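Local coordinates for chitooligosaccharide oxidase (Gibberella zeae, PDB 6Y0R), which oxidises the C1 hydroxyl of chitooligosaccharides to the lactone with a bicovalently bound FAD, reducing molecular oxygen to hydrogen peroxide, at residues V137-W142 with D311-V316; N359-T364 with K426-S431. All blocks are in the same frame, centred on the assembly; numbering follows the deposited sequence.

How the contacts relate
The two contacts are both near-antiparallel helix pairs, but they lie in separate regions of the single chain, with centres about 37 Å apart and nearest atoms about 26 Å apart. Both segments of contact 1 precede those of contact 2 along the chain. Contact 1 sets helix 134-145, within the PCMH-type FAD-binding region, against helix 312-320, which follows strand 305-310 at one edge of the seven-stranded antiparallel sheet; it therefore bridges the FAD-binding part and the part built on that sheet. Contact 2 pairs helices 351-367 and 420-433 beside strand 371-378 of the same sheet. One contact thus joins two parts of the flavoprotein, while the other belongs to the helical layer of one part.

Contact 1 (V137-W142 with D311-V316); sequences VATELW and DWMGLV
Trp142 lays one face of its indole over Met313, whose CB sits 3.5 Å from the centroid of the five-membered ring and 7° off the ring normal, a CH-pi contact. Chi1 of 174° sets Trp142 CG anti to the backbone N, and the six-membered ring extends to Asp311 and Trp312. Met313 then bends at chi2 and chi3: SD makes an oblique Met-aromatic contact, 4.4 Å from the same centroid, and CE comes 3.6 Å from Thr139 OG1, a hydroxyl already bonded to Gly135 O. At the far end of the indole, Trp142 CH2 lies 3.6 Å from Asp311 CG, with ring and carboxylate planes 46° apart. Asp311 is the N-cap of helix 312-320; its OD1 accepts from Gly314 N at 2.9 Å, which helps hold the carboxylate beside the ring. A turn before Trp142, Ala138 CB lies 4.1 Å from both Val316 CG1 and Val316 CG2. One water donates to Ala138 O and accepts a weak bond from Trp312 NE1, linking the helices where no direct hydrogen bond does. This is a near-antiparallel helix pair packed through a Trp-Met contact, joining the FAD-binding region of this PCMH-type flavoprotein to the helix after strand 305-310.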
# COMPACT_ATOMS: atom_id res chain seq x y z
N VAL A 137 -14.19 3.95 4.11
CA VAL A 137 -14.36 4.39 2.71
C VAL A 137 -15.36 3.48 2.01
O VAL A 137 -16.32 4.00 1.37
CB VAL A 137 -13.03 4.40 1.96
CG1 VAL A 137 -13.22 4.63 0.46
CG2 VAL A 137 -12.13 5.47 2.55
N ALA A 138 -15.11 2.17 2.06
CA ALA A 138 -15.94 1.21 1.29
C ALA A 138 -17.38 1.25 1.84
O ALA A 138 -18.33 1.32 1.03
CB ALA A 138 -15.39 -0.18 1.36
N THR A 139 -17.53 1.28 3.16
CA THR A 139 -18.87 1.27 3.80
C THR A 139 -19.64 2.52 3.36
O THR A 139 -20.84 2.44 2.96
CB THR A 139 -18.75 1.17 5.32
OG1 THR A 139 -18.12 -0.09 5.59
CG2 THR A 139 -20.09 1.21 6.02
N GLU A 140 -19.01 3.69 3.45
CA GLU A 140 -19.67 4.98 3.14
C GLU A 140 -19.99 5.08 1.66
O GLU A 140 -21.08 5.51 1.32
CB GLU A 140 -18.83 6.18 3.57
CG GLU A 140 -18.83 6.38 5.07
CD GLU A 140 -20.16 6.86 5.65
OE1 GLU A 140 -20.98 7.35 4.88
OE2 GLU A 140 -20.35 6.74 6.89
N LEU A 141 -19.09 4.70 0.76
CA LEU A 141 -19.40 4.83 -0.67
C LEU A 141 -20.52 3.86 -1.04
O LEU A 141 -21.33 4.18 -1.90
CB LEU A 141 -18.14 4.60 -1.51
CG LEU A 141 -17.06 5.66 -1.34
CD1 LEU A 141 -15.89 5.31 -2.25
CD2 LEU A 141 -17.57 7.08 -1.64
N TRP A 142 -20.48 2.66 -0.47
CA TRP A 142 -21.52 1.63 -0.72
C TRP A 142 -22.87 2.18 -0.24
O TRP A 142 -23.84 2.15 -1.02
CB TRP A 142 -21.14 0.35 -0.01
CG TRP A 142 -22.20 -0.72 -0.10
CD1 TRP A 142 -22.98 -1.12 0.94
CD2 TRP A 142 -22.50 -1.58 -1.20
NE1 TRP A 142 -23.77 -2.15 0.54
CE2 TRP A 142 -23.49 -2.47 -0.76
CE3 TRP A 142 -22.05 -1.69 -2.52
CZ2 TRP A 142 -24.06 -3.41 -1.61
CZ3 TRP A 142 -22.60 -2.63 -3.35
CH2 TRP A 142 -23.58 -3.51 -2.90
N ASP A 311 -21.88 -9.34 -3.42
CA ASP A 311 -21.83 -7.94 -3.89
C ASP A 311 -20.55 -7.32 -3.34
O ASP A 311 -19.81 -7.96 -2.57
CB ASP A 311 -23.12 -7.19 -3.56
CG ASP A 311 -23.38 -6.99 -2.08
OD1 ASP A 311 -22.39 -6.86 -1.30
OD2 ASP A 311 -24.58 -6.97 -1.73
N TRP A 312 -20.27 -6.12 -3.78
CA TRP A 312 -19.02 -5.43 -3.42
C TRP A 312 -18.81 -5.40 -1.90
O TRP A 312 -17.71 -5.69 -1.39
CB TRP A 312 -19.06 -4.03 -4.03
CG TRP A 312 -17.87 -3.22 -3.65
CD1 TRP A 312 -17.79 -2.17 -2.79
CD2 TRP A 312 -16.53 -3.50 -4.07
NE1 TRP A 312 -16.49 -1.75 -2.67
CE2 TRP A 312 -15.70 -2.53 -3.47
CE3 TRP A 312 -15.97 -4.48 -4.90
CZ2 TRP A 312 -14.33 -2.47 -3.70
CZ3 TRP A 312 -14.62 -4.40 -5.15
CH2 TRP A 312 -13.82 -3.42 -4.55
N MET A 313 -19.82 -4.99 -1.12
CA MET A 313 -19.63 -4.87 0.33
C MET A 313 -19.41 -6.26 0.93
O MET A 313 -18.62 -6.38 1.87
CB MET A 313 -20.83 -4.15 0.95
CG MET A 313 -20.59 -3.67 2.31
SD MET A 313 -19.40 -2.29 2.36
CE MET A 313 -18.27 -3.03 3.53
N GLY A 314 -20.05 -7.30 0.39
CA GLY A 314 -19.81 -8.72 0.74
C GLY A 314 -18.37 -9.16 0.47
O GLY A 314 -17.78 -9.88 1.29
N LEU A 315 -17.81 -8.70 -0.64
CA LEU A 315 -16.42 -9.00 -1.04
C LEU A 315 -15.50 -8.30 -0.04
O LEU A 315 -14.56 -8.96 0.46
CB LEU A 315 -16.25 -8.53 -2.49
CG LEU A 315 -15.00 -8.95 -3.26
CD1 LEU A 315 -13.79 -8.26 -2.74
CD2 LEU A 315 -14.85 -10.44 -3.38
N VAL A 316 -15.69 -7.01 0.25
CA VAL A 316 -14.88 -6.25 1.24
C VAL A 316 -14.94 -6.96 2.59
O VAL A 316 -13.91 -7.11 3.27
CB VAL A 316 -15.38 -4.81 1.35
CG1 VAL A 316 -14.76 -4.07 2.53
CG2 VAL A 316 -15.21 -4.09 0.04
O HOH W 1 -17.51 0.91 -1.64

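Contact 2 (N359-T364 with K426-S431); sequences NFVSTT and KGLRQS
With CG anti to the backbone N (chi1 -175°) and chi2 at -78°, Phe360 presents a ring face to the backbone of the opposing helix. The peptide between Gly427 and Leu428 lies over that face: Phe360 CZ is 3.5 Å from Gly427 C, and Phe360 CE1 is equally close to Leu428 N, both partners offset toward the rim. Gly427 permits this approach, since a CB there would clash with Phe360 CE2. Thr364 CB meets the opposite face of the ring from within its own helix. Leu428 crosses Phe360 at about a right angle, its CG 3.7 Å from Phe360 CE1, while its CD2 also reaches Val361 CG2 at 3.8 Å. One turn on, Ser431 CB packs against Phe360 CB at 3.8 Å. Its OG, between the backbone N and the carbonyl carbon, turns back to donate to Leu428 O at 2.6 Å, tilted from the carbonyl plane. No hydrogen bond crosses the interface, which rests on apolar and ring-to-peptide packing. The short axes approach to 9.8 Å at 153°, and Val361 and Leu428 both continue onto Trp372, setting helices 351-367 and 420-433 together against strand 371-378 of the seven-stranded antiparallel sheet.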
# COMPACT_ATOMS: atom_id res chain seq x y z
N ASN A 359 13.30 -23.83 -5.74
CA ASN A 359 14.48 -24.48 -5.08
C ASN A 359 14.73 -23.84 -3.70
O ASN A 359 14.87 -24.58 -2.71
CB ASN A 359 15.68 -24.46 -6.02
CG ASN A 359 15.53 -25.43 -7.18
OD1 ASN A 359 14.54 -26.18 -7.26
ND2 ASN A 359 16.51 -25.44 -8.07
N PHE A 360 14.72 -22.51 -3.60
CA PHE A 360 14.91 -21.79 -2.32
C PHE A 360 13.74 -22.12 -1.39
O PHE A 360 13.93 -22.46 -0.21
CB PHE A 360 15.05 -20.28 -2.54
CG PHE A 360 15.37 -19.53 -1.27
CD1 PHE A 360 14.37 -19.25 -0.35
CD2 PHE A 360 16.68 -19.19 -0.96
CE1 PHE A 360 14.67 -18.60 0.84
CE2 PHE A 360 16.97 -18.53 0.21
CZ PHE A 360 15.97 -18.26 1.12
N VAL A 361 12.51 -22.04 -1.91
CA VAL A 361 11.31 -22.29 -1.08
C VAL A 361 11.33 -23.73 -0.55
O VAL A 361 10.96 -23.93 0.61
CB VAL A 361 10.03 -22.03 -1.89
CG1 VAL A 361 8.80 -22.60 -1.22
CG2 VAL A 361 9.88 -20.54 -2.15
N SER A 362 11.75 -24.68 -1.38
CA SER A 362 11.72 -26.14 -1.09
C SER A 362 12.85 -26.57 -0.16
O SER A 362 12.70 -27.67 0.42
CB SER A 362 11.76 -26.94 -2.38
OG SER A 362 10.66 -26.57 -3.19
N THR A 363 13.86 -25.73 0.05
CA THR A 363 15.07 -26.07 0.85
C THR A 363 15.12 -25.12 2.04
O THR A 363 14.61 -25.51 3.09
CB THR A 363 16.33 -26.10 -0.02
OG1 THR A 363 16.58 -24.85 -0.66
CG2 THR A 363 16.25 -27.15 -1.12
N THR A 364 15.66 -23.91 1.85
CA THR A 364 15.74 -22.89 2.93
C THR A 364 14.35 -22.54 3.48
O THR A 364 14.18 -22.52 4.71
CB THR A 364 16.52 -21.66 2.46
OG1 THR A 364 17.73 -22.16 1.87
CG2 THR A 364 16.83 -20.68 3.56
N LYS A 426 15.50 -11.73 2.57
CA LYS A 426 16.44 -11.33 1.50
C LYS A 426 16.68 -12.51 0.55
O LYS A 426 16.72 -12.33 -0.66
CB LYS A 426 17.76 -10.84 2.09
CG LYS A 426 18.73 -10.32 1.05
CD LYS A 426 19.95 -9.64 1.65
CE LYS A 426 20.72 -10.55 2.58
NZ LYS A 426 21.88 -11.20 1.91
N GLY A 427 16.86 -13.70 1.10
CA GLY A 427 17.17 -14.88 0.27
C GLY A 427 15.97 -15.25 -0.59
O GLY A 427 16.18 -15.53 -1.79
N LEU A 428 14.77 -15.20 -0.03
CA LEU A 428 13.50 -15.46 -0.79
C LEU A 428 13.43 -14.50 -1.97
O LEU A 428 13.19 -14.92 -3.14
CB LEU A 428 12.30 -15.25 0.14
CG LEU A 428 11.62 -16.45 0.74
CD1 LEU A 428 10.49 -15.94 1.63
CD2 LEU A 428 11.10 -17.41 -0.34
N ARG A 429 13.62 -13.21 -1.71
CA ARG A 429 13.51 -12.21 -2.78
C ARG A 429 14.63 -12.39 -3.81
O ARG A 429 14.38 -12.36 -5.02
CB ARG A 429 13.55 -10.81 -2.17
CG ARG A 429 13.45 -9.73 -3.23
CD ARG A 429 13.42 -8.35 -2.62
NE ARG A 429 14.78 -7.92 -2.39
CZ ARG A 429 15.41 -7.94 -1.26
NH1 ARG A 429 16.67 -7.48 -1.19
NH2 ARG A 429 14.78 -8.40 -0.19
N GLN A 430 15.87 -12.54 -3.34
CA GLN A 430 17.04 -12.59 -4.24
C GLN A 430 17.05 -13.89 -5.05
O GLN A 430 17.67 -13.84 -6.12
CB GLN A 430 18.34 -12.40 -3.46
CG GLN A 430 18.56 -10.96 -3.05
CD GLN A 430 19.89 -10.76 -2.37
OE1 GLN A 430 20.46 -11.70 -1.83
NE2 GLN A 430 20.37 -9.52 -2.39
N SER A 431 16.36 -14.95 -4.61
CA SER A 431 16.21 -16.19 -5.42
C SER A 431 15.61 -15.83 -6.78
O SER A 431 15.84 -16.58 -7.74
CB SER A 431 15.41 -17.26 -4.74
OG SER A 431 14.02 -16.91 -4.66